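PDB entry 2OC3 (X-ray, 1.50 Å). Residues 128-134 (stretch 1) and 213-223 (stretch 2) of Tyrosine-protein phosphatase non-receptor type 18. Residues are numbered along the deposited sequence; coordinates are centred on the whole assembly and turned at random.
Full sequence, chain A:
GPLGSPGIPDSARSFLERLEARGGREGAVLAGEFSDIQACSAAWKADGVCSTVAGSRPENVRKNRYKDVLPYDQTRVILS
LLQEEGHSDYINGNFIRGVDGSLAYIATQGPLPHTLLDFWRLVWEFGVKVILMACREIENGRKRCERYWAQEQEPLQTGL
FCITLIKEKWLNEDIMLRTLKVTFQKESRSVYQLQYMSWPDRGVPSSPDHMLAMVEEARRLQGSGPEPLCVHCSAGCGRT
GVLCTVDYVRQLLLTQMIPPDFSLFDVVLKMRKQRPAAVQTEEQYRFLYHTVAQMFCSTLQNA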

# COMPACT_ATOMS: atom_id res chain seq x y z
N VAL A 128 -0.76 12.93 3.50
CA VAL A 128 -0.27 12.15 2.36
C VAL A 128 -0.05 13.01 1.12
O VAL A 128 -0.89 13.87 0.79
CB VAL A 128 -1.29 11.05 2.05
CG1 VAL A 128 -0.98 10.31 0.72
CG2 VAL A 128 -1.35 10.05 3.22
N LYS A 129 1.10 12.82 0.49
CA LYS A 129 1.50 13.52 -0.73
C LYS A 129 1.40 12.60 -1.95
O LYS A 129 1.15 13.07 -3.06
CB LYS A 129 2.94 14.01 -0.58
CG LYS A 129 3.09 15.08 0.50
CD LYS A 129 4.52 15.49 0.77
N VAL A 130 1.60 11.30 -1.73
CA VAL A 130 1.62 10.32 -2.85
C VAL A 130 0.79 9.09 -2.48
O VAL A 130 0.93 8.53 -1.38
CB VAL A 130 3.04 9.87 -3.17
CG1 VAL A 130 3.07 9.04 -4.43
CG2 VAL A 130 3.97 11.05 -3.36
N ILE A 131 -0.11 8.72 -3.38
CA ILE A 131 -0.87 7.49 -3.33
C ILE A 131 -0.35 6.52 -4.40
O ILE A 131 -0.13 6.95 -5.57
CB ILE A 131 -2.34 7.75 -3.62
CG1 ILE A 131 -2.95 8.75 -2.64
CG2 ILE A 131 -3.19 6.43 -3.63
CD1 ILE A 131 -4.30 9.27 -3.09
N LEU A 132 -0.11 5.27 -4.04
CA LEU A 132 0.23 4.24 -5.00
C LEU A 132 -0.92 3.26 -5.03
O LEU A 132 -1.20 2.65 -4.01
CB LEU A 132 1.51 3.51 -4.59
CG LEU A 132 2.83 4.31 -4.60
CD1 LEU A 132 3.06 5.13 -3.37
CD2 LEU A 132 4.03 3.37 -4.80
N MET A 133 -1.50 3.04 -6.20
CA MET A 133 -2.66 2.17 -6.42
C MET A 133 -2.18 1.01 -7.31
O MET A 133 -1.67 1.25 -8.42
CB MET A 133 -3.80 2.92 -7.13
CG MET A 133 -4.91 2.02 -7.59
SD MET A 133 -6.30 3.03 -8.11
CE MET A 133 -7.49 1.80 -8.65
N ALA A 134 -2.30 -0.23 -6.83
CA ALA A 134 -1.79 -1.37 -7.57
C ALA A 134 -2.90 -2.26 -8.04
O ALA A 134 -2.78 -3.49 -7.91
CB ALA A 134 -0.83 -2.22 -6.69
N ALA A 213 10.10 1.66 -11.55
CA ALA A 213 9.91 3.02 -12.06
C ALA A 213 8.84 3.75 -11.24
O ALA A 213 8.96 4.92 -10.91
CB ALA A 213 9.51 2.99 -13.54
N MET A 214 7.78 3.02 -10.89
CA MET A 214 6.68 3.59 -10.07
C MET A 214 7.19 4.02 -8.69
O MET A 214 6.85 5.10 -8.22
CB MET A 214 5.56 2.56 -9.97
CG MET A 214 4.34 3.04 -9.25
SD MET A 214 3.26 1.61 -8.86
CE MET A 214 1.72 2.44 -8.37
N VAL A 215 7.96 3.14 -8.05
CA VAL A 215 8.53 3.42 -6.73
C VAL A 215 9.52 4.58 -6.81
O VAL A 215 9.49 5.48 -5.98
CB VAL A 215 9.17 2.17 -6.12
CG1 VAL A 215 9.95 2.55 -4.86
CG2 VAL A 215 8.08 1.18 -5.74
N GLU A 216 10.36 4.57 -7.84
CA GLU A 216 11.31 5.66 -8.02
C GLU A 216 10.60 7.01 -8.15
O GLU A 216 11.00 8.02 -7.54
CB GLU A 216 12.20 5.41 -9.26
CG GLU A 216 13.15 4.21 -9.12
CD GLU A 216 13.65 3.64 -10.43
OE1 GLU A 216 13.29 4.13 -11.53
OE2 GLU A 216 14.41 2.64 -10.35
N GLU A 217 9.55 7.06 -8.96
CA GLU A 217 8.82 8.29 -9.13
C GLU A 217 8.09 8.69 -7.85
O GLU A 217 8.06 9.86 -7.46
CB GLU A 217 7.84 8.18 -10.28
CG GLU A 217 6.96 9.43 -10.49
CD GLU A 217 7.72 10.73 -10.77
OE1 GLU A 217 8.83 10.71 -11.33
OE2 GLU A 217 7.19 11.81 -10.44
N ALA A 218 7.48 7.74 -7.15
CA ALA A 218 6.82 8.07 -5.89
C ALA A 218 7.77 8.74 -4.93
O ALA A 218 7.39 9.66 -4.22
CB ALA A 218 6.24 6.81 -5.22
N ARG A 219 8.99 8.22 -4.88
CA ARG A 219 9.97 8.78 -3.96
C ARG A 219 10.42 10.17 -4.37
O ARG A 219 10.69 11.01 -3.50
CB ARG A 219 11.15 7.83 -3.81
CG ARG A 219 10.86 6.72 -2.79
CD ARG A 219 10.95 7.27 -1.41
NE ARG A 219 10.38 6.38 -0.42
CZ ARG A 219 10.04 6.75 0.80
NH1 ARG A 219 10.17 8.02 1.20
NH2 ARG A 219 9.51 5.84 1.63
N ARG A 220 10.50 10.43 -5.67
CA ARG A 220 10.83 11.80 -6.08
C ARG A 220 9.72 12.76 -5.66
O ARG A 220 9.99 13.88 -5.21
CB ARG A 220 11.03 11.90 -7.59
CG ARG A 220 12.30 11.27 -8.10
CD ARG A 220 12.60 11.53 -9.55
NE ARG A 220 11.72 10.77 -10.42
CZ ARG A 220 12.01 9.57 -10.95
NH1 ARG A 220 13.18 8.98 -10.71
NH2 ARG A 220 11.16 8.99 -11.73
N LEU A 221 8.46 12.34 -5.84
CA LEU A 221 7.32 13.20 -5.51
C LEU A 221 7.16 13.40 -4.02
O LEU A 221 6.71 14.46 -3.57
CB LEU A 221 6.03 12.63 -6.09
CG LEU A 221 6.00 12.55 -7.61
CD1 LEU A 221 4.90 11.62 -8.09
CD2 LEU A 221 5.84 13.96 -8.25
N GLN A 222 7.47 12.36 -3.25
CA GLN A 222 7.38 12.39 -1.79
C GLN A 222 8.38 13.37 -1.18
O GLN A 222 8.05 14.08 -0.22
CB GLN A 222 7.67 10.98 -1.24
CG GLN A 222 7.82 10.85 0.29
CD GLN A 222 6.56 11.15 1.05
OE1 GLN A 222 5.46 11.14 0.50
NE2 GLN A 222 6.72 11.45 2.35
N GLY A 223 9.60 13.37 -1.73
CA GLY A 223 10.68 14.21 -1.21
C GLY A 223 11.04 13.88 0.22
O GLY A 223 10.90 12.75 0.69
O HOH W 1 2.88 10.69 0.93

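The helix of stretch 2 packs against the strand V130–M133 almost antiparallel to it, with 164° between the N-to-C directions and axes 9.0 Å apart at their closest. The contact buries 395 Å² and is largely apolar; no direct hydrogen bond joins the two stretches among the modelled atoms, and the polar link is made through a water.

At the start of stretch 2, A213 lies beyond reach of the strand, and contact begins with M214. Its side chain is extended, with all three chi angles t, so that the terminal methyl reaches the far end of the strand: M214 CE lies 3.9 Å from L132 CB and 3.6 Å from the carbonyl oxygen M133 O. A long unbranched side chain suits this place, since it spans the gap to the strand backbone. M133 itself points its CB away, so its share in the contact comes chiefly through its backbone.

V215 turns away from the strand, and E216 and E217 make no contact with it. One turn after M214, A218 again faces the strand. A218 CB touches two side chains, lying 4.0 Å from V130 CG1 and 4.0 Å from L132 CD1. The strand's alternation explains the pairing: V130 and L132 both point toward the helix, while I131 between them points away. The small methyl of A218 suits the place, because it meets both branched side chains without holding the helix far from the strand.

R219 and R220 point away from the strand. R220 instead reaches back one turn to E217, with R220 NH2 2.9 Å and R220 NE 3.0 Å from E217 OE1, in a salt bridge that stays on the helix.

L221 turns toward the strand once more, and L221 CB packs 3.8 Å from V130 CG2. V130 CG2 also approaches the helix backbone, at 3.8 Å from A218 O and 3.7 Å from Q222 N. Both polar atoms are already paired with each other, Q222 N donating to A218 O at 2.9 Å, so the valine methyl can cover them without leaving either unsatisfied.

Q222 starts out sideways, but with chi1 t and chi2 p its end comes nearer to stretch 1. There Q222 OE1 accepts a hydrogen bond from water 1 at 2.7 Å, and the water in turn accepts one from K129 N at 2.8 Å. The aliphatic part of K129 lies alongside, with K129 CD 3.9 Å from Q222 O. G223, with positive phi, then leaves the helical path and takes no part in the contact.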